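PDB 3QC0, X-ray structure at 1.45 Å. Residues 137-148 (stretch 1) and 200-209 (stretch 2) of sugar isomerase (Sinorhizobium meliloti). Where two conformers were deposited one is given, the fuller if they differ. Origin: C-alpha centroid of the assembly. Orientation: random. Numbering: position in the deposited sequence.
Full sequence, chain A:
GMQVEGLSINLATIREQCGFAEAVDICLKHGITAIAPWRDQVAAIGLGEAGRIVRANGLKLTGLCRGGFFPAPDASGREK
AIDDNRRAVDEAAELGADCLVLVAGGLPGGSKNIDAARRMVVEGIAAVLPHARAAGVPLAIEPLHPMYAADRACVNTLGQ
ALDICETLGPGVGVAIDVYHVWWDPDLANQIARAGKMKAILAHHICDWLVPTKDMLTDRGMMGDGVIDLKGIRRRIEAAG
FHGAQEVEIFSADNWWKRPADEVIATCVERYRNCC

Stretch 1 (137-148) VPLAIEPLHPMY
Stretch 2 (200-209) ILAHHICDWL

The two stretches run the same way, their end-to-end directions 21° apart, and no hydrogen bond links them; side chains and a shared metal do the joining. Stretch 1 enters as a loop, has strand at 139-141 and closes in a 3-10 segment at 146-148. Stretch 2 is strand from 200 to 205 and then loop. The backbones start close and splay: CA of Ala140 lies 6.3 Å from CA of Leu201, while CA of His145 lies 11.3 Å from CA of Trp208, and the side chains that meet at the second end, His145, Met147 and Trp208, are long enough to bridge the wider gap. The contact buries 322 Å² in all.

Pro138 (phi/psi -61/139, C-gamma exo) opens the contact, its CB 3.8 Å from CD1 of Leu201. That leucine, rotamer m then t, has more of its surface covered by the other stretch (76 Å²) than any other residue here; its CD1 is the nearest atom to Pro138, Leu139 and Ala140. Leu139 (-96/127) turns its own side chain away and offers backbone instead, its O 3.4 Å from Leu201 CD1. Ala140 (-111/103) points toward stretch 2, and its CB sits 3.9 Å from the same CD1. Ile141 (-68/123) points away again, completing the alternation expected of a strand.

Glu142 (-103/102) faces stretch 2 with chi1 and chi2 both t and chi3 at 23°. Its OE2 comes 3.1 Å from ND1 of His204, whose chi1 is m and chi2 170°. This is a distance a hydrogen bond could have, but both atoms bind a metal, and a zinc ion touches the contact; shared coordination brings carboxylate and imidazole together.

Pro143 and Leu144 carry the chain on, out of reach of stretch 2, with phi/psi of -60/137 and -111/153. His145 (-50/140, chi1 t, chi2 -77°) then reaches back. Its ring lies nearly parallel to the six-membered ring of Trp208, with planes at 14°, but centroids 5.1 Å apart leave the rings slid aside with scant overlap; NE2 approaches Trp208 CZ3 to 3.7 Å. Trp208 adopts chi1 t and chi2 -84°.

The turn that follows helps hold this imidazole. Met147 N donates to His145 ND1 at 3.1 Å, nearly linear at 174°, and Tyr148 N donates to His145 O at 2.9 Å. Met147, a selenomethionine (-64/-16, chi1 p, chi2 and chi3 t), sets its CE 3.7 Å from Trp208 CH2, at the indole edge near the ring plane. Histidine and selenomethionine thus share one tryptophan, spanning the wider gap between the backbones.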

ATOM      1  N   VAL A 137      29.240  -2.458   8.962  1.00 18.17           N
ATOM      2  CA  VAL A 137      27.833  -2.887   9.013  1.00 16.95           C
ATOM      3  C   VAL A 137      27.069  -2.251   7.819  1.00 16.68           C
ATOM      4  O   VAL A 137      26.786  -1.046   7.828  1.00 16.26           O
ATOM      5  CB  VAL A 137      27.160  -2.509  10.331  1.00 16.21           C
ATOM      6  CG1 VAL A 137      25.639  -2.901  10.318  1.00 15.61           C
ATOM      7  CG2 VAL A 137      27.862  -3.153  11.541  1.00 16.51           C
ATOM      8  N   PRO A 138      26.737  -3.066   6.802  1.00 16.89           N
ATOM      9  CA  PRO A 138      25.879  -2.541   5.707  1.00 15.73           C
ATOM     10  C   PRO A 138      24.537  -2.095   6.245  1.00 15.37           C
ATOM     11  O   PRO A 138      23.988  -2.764   7.118  1.00 14.68           O
ATOM     12  CB  PRO A 138      25.718  -3.744   4.783  1.00 16.66           C
ATOM     13  CG  PRO A 138      27.014  -4.566   5.070  1.00 17.18           C
ATOM     14  CD  PRO A 138      27.134  -4.469   6.554  1.00 17.84           C
ATOM     15  N   LEU A 139      24.058  -0.958   5.747  1.00 13.45           N
ATOM     16  CA  LEU A 139      22.723  -0.478   6.118  1.00 12.90           C
ATOM     17  C   LEU A 139      21.760  -0.925   5.038  1.00 13.98           C
ATOM     18  O   LEU A 139      21.965  -0.613   3.874  1.00 14.56           O
ATOM     19  CB  LEU A 139      22.708   1.047   6.237  1.00 12.80           C
ATOM     20  CG  LEU A 139      23.620   1.626   7.342  1.00 13.00           C
ATOM     21  CD1 LEU A 139      23.519   3.174   7.394  1.00 14.11           C
ATOM     22  CD2 LEU A 139      23.350   0.983   8.737  1.00 13.83           C
ATOM     23  N   ALA A 140      20.687  -1.600   5.425  1.00 13.53           N
ATOM     24  CA  ALA A 140      19.689  -2.099   4.480  1.00 13.72           C
ATOM     25  C   ALA A 140      18.403  -1.328   4.656  1.00 13.45           C
ATOM     26  O   ALA A 140      17.655  -1.574   5.606  1.00 13.83           O
ATOM     27  CB  ALA A 140      19.439  -3.617   4.692  1.00 13.71           C
ATOM     28  N   ILE A 141      18.138  -0.399   3.742  1.00 12.98           N
ATOM     29  CA  ILE A 141      16.842   0.288   3.708  1.00 12.28           C
ATOM     30  C   ILE A 141      15.797  -0.730   3.296  1.00 12.11           C
ATOM     31  O   ILE A 141      15.892  -1.343   2.213  1.00 13.77           O
ATOM     32  CB  ILE A 141      16.850   1.451   2.695  1.00 12.93           C
ATOM     33  CG1 ILE A 141      17.948   2.481   2.988  1.00 13.03           C
ATOM     34  CG2 ILE A 141      15.445   2.119   2.623  1.00 13.61           C
ATOM     35  CD1 ILE A 141      18.097   3.570   1.906  1.00 14.30           C
ATOM     36  N   GLU A 142      14.795  -0.885   4.145  0.61 12.31           N
ATOM     37  CA  GLU A 142      13.682  -1.810   3.860  0.61 12.75           C
ATOM     38  C   GLU A 142      12.485  -0.965   3.408  0.61 12.24           C
ATOM     39  O   GLU A 142      11.854  -0.312   4.221  0.61 11.85           O
ATOM     40  CB  GLU A 142      13.321  -2.639   5.088  0.61 13.06           C
ATOM     41  CG  GLU A 142      12.401  -3.806   4.740  0.61 13.33           C
ATOM     42  CD  GLU A 142      11.903  -4.571   5.936  0.61 15.86           C
ATOM     43  OE1 GLU A 142      11.890  -3.993   7.024  0.61 16.52           O
ATOM     44  OE2 GLU A 142      11.531  -5.742   5.744  0.61 14.58           O
ATOM     45  N   PRO A 143      12.218  -0.913   2.093  1.00 12.46           N
ATOM     46  CA  PRO A 143      10.922  -0.268   1.743  1.00 11.42           C
ATOM     47  C   PRO A 143       9.798  -1.058   2.409  1.00 11.74           C
ATOM     48  O   PRO A 143       9.819  -2.297   2.390  1.00 12.66           O
ATOM     49  CB  PRO A 143      10.879  -0.350   0.212  1.00 11.91           C
ATOM     50  CG  PRO A 143      11.811  -1.473  -0.143  1.00 13.66           C
ATOM     51  CD  PRO A 143      12.908  -1.444   0.917  1.00 13.58           C
ATOM     52  N   LEU A 144       8.838  -0.336   2.972  1.00 11.63           N
ATOM     53  CA  LEU A 144       7.736  -0.920   3.710  1.00 10.55           C
ATOM     54  C   LEU A 144       6.458  -0.727   2.907  1.00 10.24           C
ATOM     55  O   LEU A 144       6.317   0.210   2.124  1.00 12.04           O
ATOM     56  CB  LEU A 144       7.561  -0.313   5.102  1.00 12.27           C
ATOM     57  CG  LEU A 144       7.940  -1.249   6.267  1.00 12.50           C
ATOM     58  CD1 LEU A 144       9.445  -1.595   6.294  1.00 15.29           C
ATOM     59  CD2 LEU A 144       7.414  -0.662   7.576  1.00 12.99           C
ATOM     60  N   HIS A 145       5.517  -1.646   3.133  1.00 11.79           N
ATOM     61  CA  HIS A 145       4.256  -1.583   2.455  1.00 11.21           C
ATOM     62  C   HIS A 145       3.694  -0.169   2.595  1.00 11.91           C
ATOM     63  O   HIS A 145       3.722   0.405   3.677  1.00 12.00           O
ATOM     64  CB  HIS A 145       3.258  -2.557   3.057  1.00 11.41           C
ATOM     65  CG  HIS A 145       2.121  -2.847   2.154  1.00 11.46           C
ATOM     66  ND1 HIS A 145       1.074  -1.960   1.969  1.00 12.58           N
ATOM     67  CD2 HIS A 145       1.858  -3.936   1.386  1.00 11.52           C
ATOM     68  CE1 HIS A 145       0.202  -2.515   1.123  1.00 14.28           C
ATOM     69  NE2 HIS A 145       0.680  -3.681   0.712  1.00 12.06           N
ATOM     70  N   PRO A 146       3.097   0.343   1.513  1.00 11.73           N
ATOM     71  CA  PRO A 146       2.496   1.666   1.584  1.00 12.52           C
ATOM     72  C   PRO A 146       1.503   1.903   2.721  1.00 12.37           C
ATOM     73  O   PRO A 146       1.339   3.042   3.138  1.00 13.18           O
ATOM     74  CB  PRO A 146       1.819   1.815   0.204  1.00 13.04           C
ATOM     75  CG  PRO A 146       2.799   1.094  -0.709  1.00 12.55           C
ATOM     76  CD  PRO A 146       3.306  -0.095   0.123  1.00 11.92           C
HETATM   77  N   MSE A 147       0.844   0.860   3.230  1.00 11.87           N
HETATM   78  CA  MSE A 147      -0.077   1.045   4.341  1.00 12.74           C
HETATM   79  C   MSE A 147       0.593   1.520   5.614  1.00 13.13           C
HETATM   80  O   MSE A 147      -0.098   2.022   6.499  1.00 13.68           O
HETATM   81  CB  MSE A 147      -0.932  -0.201   4.628  1.00 14.60           C
HETATM   82  CG  MSE A 147      -0.185  -1.358   5.097  1.00 14.60           C
HETATM   83 SE   MSE A 147      -1.495  -2.921   5.113  0.75 14.07          SE
HETATM   84  CE  MSE A 147      -0.131  -4.246   5.102  1.00 17.52           C
ATOM     85  N   TYR A 148       1.939   1.393   5.673  1.00 12.34           N
ATOM     86  CA  TYR A 148       2.719   1.841   6.811  1.00 12.44           C
ATOM     87  C   TYR A 148       3.282   3.257   6.688  1.00 12.40           C
ATOM     88  O   TYR A 148       4.015   3.733   7.575  1.00 12.27           O
ATOM     89  CB  TYR A 148       3.894   0.865   7.016  1.00 12.13           C
ATOM     90  CG  TYR A 148       3.428  -0.581   7.219  1.00 13.81           C
ATOM     91  CD1 TYR A 148       2.462  -0.906   8.173  1.00 13.72           C
ATOM     92  CD2 TYR A 148       3.948  -1.617   6.477  1.00 12.34           C
ATOM     93  CE1 TYR A 148       2.034  -2.221   8.354  1.00 14.78           C
ATOM     94  CE2 TYR A 148       3.541  -2.921   6.657  1.00 13.76           C
ATOM     95  CZ  TYR A 148       2.555  -3.234   7.571  1.00 14.94           C
ATOM     96  OH  TYR A 148       2.191  -4.574   7.758  1.00 15.07           O
ATOM     97  N   ILE A 200      21.440  -5.329  -3.242  1.00 17.26           N
ATOM     98  CA  ILE A 200      20.539  -6.270  -2.534  1.00 16.99           C
ATOM     99  C   ILE A 200      21.289  -6.862  -1.348  1.00 17.16           C
ATOM    100  O   ILE A 200      22.334  -7.508  -1.502  1.00 19.63           O
ATOM    101  CB  ILE A 200      19.924  -7.376  -3.427  1.00 16.79           C
ATOM    102  CG1 ILE A 200      19.240  -6.757  -4.669  1.00 18.28           C
ATOM    103  CG2 ILE A 200      18.972  -8.282  -2.556  1.00 19.44           C
ATOM    104  CD1 ILE A 200      18.769  -7.821  -5.682  1.00 17.78           C
ATOM    105  N   LEU A 201      20.792  -6.595  -0.153  1.00 15.97           N
ATOM    106  CA  LEU A 201      21.409  -7.093   1.079  1.00 15.84           C
ATOM    107  C   LEU A 201      20.621  -8.172   1.800  1.00 16.87           C
ATOM    108  O   LEU A 201      21.187  -8.897   2.607  1.00 17.44           O
ATOM    109  CB  LEU A 201      21.639  -5.939   2.052  1.00 16.48           C
ATOM    110  CG  LEU A 201      22.668  -4.893   1.655  1.00 16.44           C
ATOM    111  CD1 LEU A 201      22.689  -3.621   2.510  1.00 16.96           C
ATOM    112  CD2 LEU A 201      24.088  -5.545   1.712  1.00 19.40           C
ATOM    113  N   ALA A 202      19.314  -8.263   1.558  1.00 15.74           N
ATOM    114  CA  ALA A 202      18.498  -9.237   2.251  1.00 15.74           C
ATOM    115  C   ALA A 202      17.247  -9.484   1.450  1.00 16.01           C
ATOM    116  O   ALA A 202      16.822  -8.608   0.674  1.00 15.85           O
ATOM    117  CB  ALA A 202      18.137  -8.762   3.677  1.00 15.87           C
ATOM    118  N   HIS A 203      16.665 -10.649   1.693  1.00 16.38           N
ATOM    119  CA  HIS A 203      15.420 -11.101   1.055  1.00 15.77           C
ATOM    120  C   HIS A 203      14.568 -11.735   2.120  1.00 16.40           C
ATOM    121  O   HIS A 203      14.966 -12.769   2.703  1.00 17.43           O
ATOM    122  CB  HIS A 203      15.758 -12.100  -0.054  1.00 16.83           C
ATOM    123  CG  HIS A 203      14.572 -12.691  -0.741  1.00 16.09           C
ATOM    124  ND1 HIS A 203      14.655 -13.827  -1.510  1.00 18.42           N
ATOM    125  CD2 HIS A 203      13.268 -12.286  -0.802  1.00 16.97           C
ATOM    126  CE1 HIS A 203      13.466 -14.093  -2.027  1.00 19.11           C
ATOM    127  NE2 HIS A 203      12.598 -13.206  -1.575  1.00 17.89           N
ATOM    128  N   HIS A 204      13.437 -11.101   2.439  1.00 15.82           N
ATOM    129  CA  HIS A 204      12.537 -11.601   3.459  1.00 16.39           C
ATOM    130  C   HIS A 204      11.332 -12.239   2.797  1.00 15.82           C
ATOM    131  O   HIS A 204      10.753 -11.670   1.840  1.00 15.85           O
ATOM    132  CB  HIS A 204      12.041 -10.515   4.423  1.00 15.58           C
ATOM    133  CG  HIS A 204      13.119  -9.684   5.025  1.00 15.33           C
ATOM    134  ND1 HIS A 204      12.868  -8.539   5.747  1.00 15.76           N
ATOM    135  CD2 HIS A 204      14.467  -9.850   5.026  1.00 15.13           C
ATOM    136  CE1 HIS A 204      14.029  -8.031   6.156  1.00 17.93           C
ATOM    137  NE2 HIS A 204      15.006  -8.819   5.744  1.00 16.88           N
ATOM    138  N   ILE A 205      10.927 -13.381   3.349  1.00 16.85           N
ATOM    139  CA  ILE A 205       9.815 -14.156   2.820  1.00 16.02           C
ATOM    140  C   ILE A 205       8.716 -14.422   3.843  1.00 17.22           C
ATOM    141  O   ILE A 205       8.944 -14.421   5.040  1.00 16.55           O
ATOM    142  CB  ILE A 205      10.278 -15.480   2.177  1.00 17.27           C
ATOM    143  CG1 ILE A 205      11.052 -16.330   3.187  1.00 17.26           C
ATOM    144  CG2 ILE A 205      11.088 -15.191   0.903  1.00 18.07           C
ATOM    145  CD1 ILE A 205      11.309 -17.796   2.653  1.00 20.15           C
ATOM    146  N   CYS A 206       7.514 -14.621   3.289  1.00 15.35           N
ATOM    147  CA  CYS A 206       6.237 -14.754   4.005  1.00 16.71           C
ATOM    148  C   CYS A 206       5.205 -14.697   2.867  1.00 16.77           C
ATOM    149  O   CYS A 206       5.565 -14.887   1.711  1.00 18.00           O
ATOM    150  CB  CYS A 206       6.015 -13.658   5.050  1.00 15.52           C
ATOM    151  SG  CYS A 206       6.047 -12.009   4.358  1.00 17.97           S
ATOM    152  N   ASP A 207       3.946 -14.489   3.203  1.00 16.53           N
ATOM    153  CA  ASP A 207       2.941 -14.419   2.171  1.00 16.19           C
ATOM    154  C   ASP A 207       1.863 -13.392   2.490  1.00 15.05           C
ATOM    155  O   ASP A 207       1.702 -12.984   3.653  1.00 15.64           O
ATOM    156  CB  ASP A 207       2.298 -15.809   1.931  1.00 16.19           C
ATOM    157  CG  ASP A 207       2.056 -16.109   0.444  1.00 16.91           C
ATOM    158  OD1 ASP A 207       1.862 -15.140  -0.360  1.00 16.71           O
ATOM    159  OD2 ASP A 207       2.022 -17.320   0.064  1.00 18.47           O
ATOM    160  N   TRP A 208       1.164 -12.984   1.434  1.00 15.63           N
ATOM    161  CA  TRP A 208       0.042 -12.069   1.511  1.00 15.02           C
ATOM    162  C   TRP A 208      -1.252 -12.854   1.420  1.00 15.01           C
ATOM    163  O   TRP A 208      -1.538 -13.456   0.392  1.00 16.50           O
ATOM    164  CB  TRP A 208       0.134 -11.008   0.384  1.00 14.29           C
ATOM    165  CG  TRP A 208      -0.970  -9.985   0.519  1.00 14.49           C
ATOM    166  CD1 TRP A 208      -2.264 -10.101   0.056  1.00 14.98           C
ATOM    167  CD2 TRP A 208      -0.914  -8.726   1.198  1.00 14.15           C
ATOM    168  NE1 TRP A 208      -2.976  -8.977   0.369  1.00 14.34           N
ATOM    169  CE2 TRP A 208      -2.176  -8.122   1.077  1.00 13.70           C
ATOM    170  CE3 TRP A 208       0.082  -8.023   1.822  1.00 12.98           C
ATOM    171  CZ2 TRP A 208      -2.453  -6.886   1.625  1.00 14.19           C
ATOM    172  CZ3 TRP A 208      -0.190  -6.811   2.386  1.00 14.09           C
ATOM    173  CH2 TRP A 208      -1.443  -6.232   2.257  1.00 14.21           C
ATOM    174  N   LEU A 209      -1.996 -12.880   2.522  1.00 16.05           N
ATOM    175  CA  LEU A 209      -3.218 -13.688   2.602  1.00 16.86           C
ATOM    176  C   LEU A 209      -4.408 -12.999   1.957  1.00 17.54           C
ATOM    177  O   LEU A 209      -4.501 -11.782   1.962  1.00 17.40           O
ATOM    178  CB  LEU A 209      -3.519 -14.026   4.065  1.00 17.87           C
ATOM    179  CG  LEU A 209      -2.445 -14.820   4.822  1.00 18.65           C
ATOM    180  CD1 LEU A 209      -2.912 -14.943   6.291  1.00 19.72           C
ATOM    181  CD2 LEU A 209      -2.165 -16.158   4.103  1.00 18.57           C
TER